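Local coordinates for TerD domain-containing protein (Streptomyces coelicolor A3, PDB 2QZ7) that is of unknown function but belongs to the TerD family, so it may share a role in tellurium resistance, and binds sodium ions in the crystal, at residues I47-A52 and R106-V111. Residues are numbered along the deposited sequence; the frame is centred on the assembly and turned at random.
Sequences IATTYA and RVIVGV
Residues 47-52 and 106-111 run antiparallel as adjacent strands of one sheet of the TerD domain, joined by the hydrogen-bonded pairs Ile47-Gly110, Thr49-Ile108 and Tyr51-Arg106. At Tyr51-Arg106 the ladder loosens: Tyr51 N reaches Arg106 O at 2.9 Å, but the return bond from Arg106 N to Tyr51 O is weak at 3.5 Å. On the face of Thr49, Tyr51, Arg106 and Ile108, Tyr51 CG stands anti to its carbonyl carbon (chi1 -59°). Tyrosine suits this place: its hydroxyl OH hydrogen-bonds Thr49 OG1 at 2.9 Å, while its ring atom CE2 takes Ile108 CG2 at 3.3 Å. The long, extended Arg106 chain carries NH1 over one ring face, near the rim; the cation-pi attraction is weak at most. Glu157 OE2 forms a salt bridge with Arg106 NE, and the carbonyl oxygens of Pro56 and Gly187 accept hydrogen bonds from NH1. On the other face, small Ala48 on one strand and beta-branched Val107 and Val109 on the other pack against Phe95 of the opposing sheet. There Thr50 turns CG2 to Val107 CG2, and its OG1 is hydrogen-bonded to Tyr62 N. The chemistry implies a largely apolar interior on that side and, on the reverse, a buried guanidinium whose charge Glu157 probably balances.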
ATOM      1  N   ILE A  47       0.705  -2.983  -1.729  1.00 43.58           N
ATOM      2  CA  ILE A  47      -0.429  -3.904  -1.582  1.00 43.34           C
ATOM      3  C   ILE A  47      -1.627  -3.087  -1.170  1.00 42.97           C
ATOM      4  O   ILE A  47      -1.502  -2.246  -0.297  1.00 44.06           O
ATOM      5  CB  ILE A  47      -0.142  -4.960  -0.454  1.00 43.25           C
ATOM      6  CG1 ILE A  47       1.138  -5.787  -0.777  1.00 44.76           C
ATOM      7  CG2 ILE A  47      -1.353  -5.863  -0.280  1.00 42.72           C
ATOM      8  CD1 ILE A  47       1.535  -6.783   0.380  1.00 42.23           C
ATOM      9  N   ALA A  48      -2.798  -3.343  -1.764  1.00 43.43           N
ATOM     10  CA  ALA A  48      -4.047  -2.722  -1.289  1.00 41.80           C
ATOM     11  C   ALA A  48      -5.135  -3.776  -1.070  1.00 41.69           C
ATOM     12  O   ALA A  48      -5.094  -4.856  -1.670  1.00 41.92           O
ATOM     13  CB  ALA A  48      -4.560  -1.662  -2.295  1.00 41.83           C
ATOM     14  N   THR A  49      -6.077  -3.449  -0.186  1.00 42.80           N
ATOM     15  CA  THR A  49      -7.277  -4.261   0.076  1.00 42.61           C
ATOM     16  C   THR A  49      -8.469  -3.393   0.095  1.00 42.33           C
ATOM     17  O   THR A  49      -8.372  -2.233   0.448  1.00 41.75           O
ATOM     18  CB  THR A  49      -7.181  -4.982   1.413  1.00 41.49           C
ATOM     19  OG1 THR A  49      -6.519  -4.113   2.332  1.00 42.49           O
ATOM     20  CG2 THR A  49      -6.296  -6.288   1.261  1.00 39.86           C
ATOM     21  N   THR A  50      -9.603  -3.977  -0.279  1.00 42.76           N
ATOM     22  CA  THR A  50     -10.891  -3.304  -0.309  1.00 43.70           C
ATOM     23  C   THR A  50     -11.774  -3.992   0.747  1.00 44.23           C
ATOM     24  O   THR A  50     -11.532  -5.185   1.104  1.00 43.28           O
ATOM     25  CB  THR A  50     -11.540  -3.455  -1.716  1.00 43.52           C
ATOM     26  OG1 THR A  50     -11.621  -4.850  -2.044  1.00 44.00           O
ATOM     27  CG2 THR A  50     -10.668  -2.776  -2.766  1.00 43.91           C
ATOM     28  N   TYR A  51     -12.732  -3.215   1.265  1.00 43.61           N
ATOM     29  CA  TYR A  51     -13.634  -3.606   2.371  1.00 44.29           C
ATOM     30  C   TYR A  51     -15.073  -3.217   2.032  1.00 44.36           C
ATOM     31  O   TYR A  51     -15.320  -2.121   1.510  1.00 43.98           O
ATOM     32  CB  TYR A  51     -13.188  -2.992   3.724  1.00 44.09           C
ATOM     33  CG  TYR A  51     -11.780  -3.448   4.035  1.00 44.61           C
ATOM     34  CD1 TYR A  51     -11.551  -4.643   4.751  1.00 42.92           C
ATOM     35  CD2 TYR A  51     -10.671  -2.749   3.542  1.00 43.94           C
ATOM     36  CE1 TYR A  51     -10.252  -5.095   4.987  1.00 41.14           C
ATOM     37  CE2 TYR A  51      -9.370  -3.213   3.756  1.00 43.45           C
ATOM     38  CZ  TYR A  51      -9.172  -4.394   4.486  1.00 44.49           C
ATOM     39  OH  TYR A  51      -7.884  -4.877   4.716  1.00 45.16           O
ATOM     40  N   ALA A  52     -15.989  -4.153   2.305  1.00 44.74           N
ATOM     41  CA  ALA A  52     -17.435  -4.012   2.102  1.00 45.58           C
ATOM     42  C   ALA A  52     -18.004  -2.919   2.986  1.00 46.28           C
ATOM     43  O   ALA A  52     -17.564  -2.756   4.131  1.00 45.61           O
ATOM     44  CB  ALA A  52     -18.153  -5.332   2.410  1.00 44.39           C
ATOM     45  N   ARG A 106     -14.318   1.174   1.763  1.00 41.98           N
ATOM     46  CA  ARG A 106     -13.022   1.447   2.356  1.00 41.88           C
ATOM     47  C   ARG A 106     -11.927   0.730   1.570  1.00 42.84           C
ATOM     48  O   ARG A 106     -12.105  -0.436   1.163  1.00 42.73           O
ATOM     49  CB  ARG A 106     -13.028   0.995   3.827  1.00 41.77           C
ATOM     50  CG  ARG A 106     -11.706   1.158   4.565  1.00 40.47           C
ATOM     51  CD  ARG A 106     -11.989   0.976   6.109  1.00 44.72           C
ATOM     52  NE  ARG A 106     -10.764   1.206   6.867  1.00 46.16           N
ATOM     53  CZ  ARG A 106      -9.958   0.266   7.358  1.00 45.75           C
ATOM     54  NH1 ARG A 106     -10.212  -1.028   7.199  1.00 43.71           N
ATOM     55  NH2 ARG A 106      -8.875   0.641   8.019  1.00 45.69           N
ATOM     56  N   VAL A 107     -10.820   1.445   1.355  1.00 42.54           N
ATOM     57  CA  VAL A 107      -9.635   0.911   0.742  1.00 44.02           C
ATOM     58  C   VAL A 107      -8.424   1.262   1.609  1.00 44.17           C
ATOM     59  O   VAL A 107      -8.293   2.399   2.079  1.00 43.96           O
ATOM     60  CB  VAL A 107      -9.425   1.463  -0.715  1.00 44.01           C
ATOM     61  CG1 VAL A 107      -8.139   0.850  -1.343  1.00 44.41           C
ATOM     62  CG2 VAL A 107     -10.654   1.157  -1.557  1.00 44.13           C
ATOM     63  N   ILE A 108      -7.548   0.296   1.847  1.00 43.38           N
ATOM     64  CA  ILE A 108      -6.309   0.623   2.490  1.00 43.67           C
ATOM     65  C   ILE A 108      -5.115   0.173   1.698  1.00 43.55           C
ATOM     66  O   ILE A 108      -5.114  -0.913   1.126  1.00 41.70           O
ATOM     67  CB  ILE A 108      -6.291   0.287   4.012  1.00 46.71           C
ATOM     68  CG1 ILE A 108      -4.935   0.240   4.669  1.00 47.08           C
ATOM     69  CG2 ILE A 108      -7.095  -0.916   4.421  1.00 51.15           C
ATOM     70  CD1 ILE A 108      -5.209   0.746   6.187  1.00 52.50           C
ATOM     71  N   VAL A 109      -4.112   1.035   1.623  1.00 42.36           N
ATOM     72  CA  VAL A 109      -2.920   0.687   0.820  1.00 43.08           C
ATOM     73  C   VAL A 109      -1.703   0.786   1.718  1.00 42.20           C
ATOM     74  O   VAL A 109      -1.656   1.625   2.608  1.00 41.34           O
ATOM     75  CB  VAL A 109      -2.819   1.574  -0.462  1.00 43.84           C
ATOM     76  CG1 VAL A 109      -2.693   3.001  -0.102  1.00 43.70           C
ATOM     77  CG2 VAL A 109      -1.630   1.140  -1.357  1.00 43.20           C
ATOM     78  N   GLY A 110      -0.758  -0.119   1.502  1.00 41.29           N
ATOM     79  CA  GLY A 110       0.465  -0.181   2.279  1.00 40.46           C
ATOM     80  C   GLY A 110       1.609  -0.762   1.450  1.00 41.79           C
ATOM     81  O   GLY A 110       1.485  -0.958   0.216  1.00 41.22           O
ATOM     82  N   VAL A 111       2.718  -0.985   2.119  1.00 41.46           N
ATOM     83  CA  VAL A 111       3.919  -1.478   1.498  1.00 41.84           C
ATOM     84  C   VAL A 111       4.451  -2.593   2.375  1.00 42.47           C
ATOM     85  O   VAL A 111       4.568  -2.457   3.604  1.00 43.03           O
ATOM     86  CB  VAL A 111       4.962  -0.347   1.278  1.00 42.25           C
ATOM     87  CG1 VAL A 111       6.335  -0.911   0.807  1.00 40.33           C
ATOM     88  CG2 VAL A 111       4.450   0.702   0.249  1.00 40.97           C
TER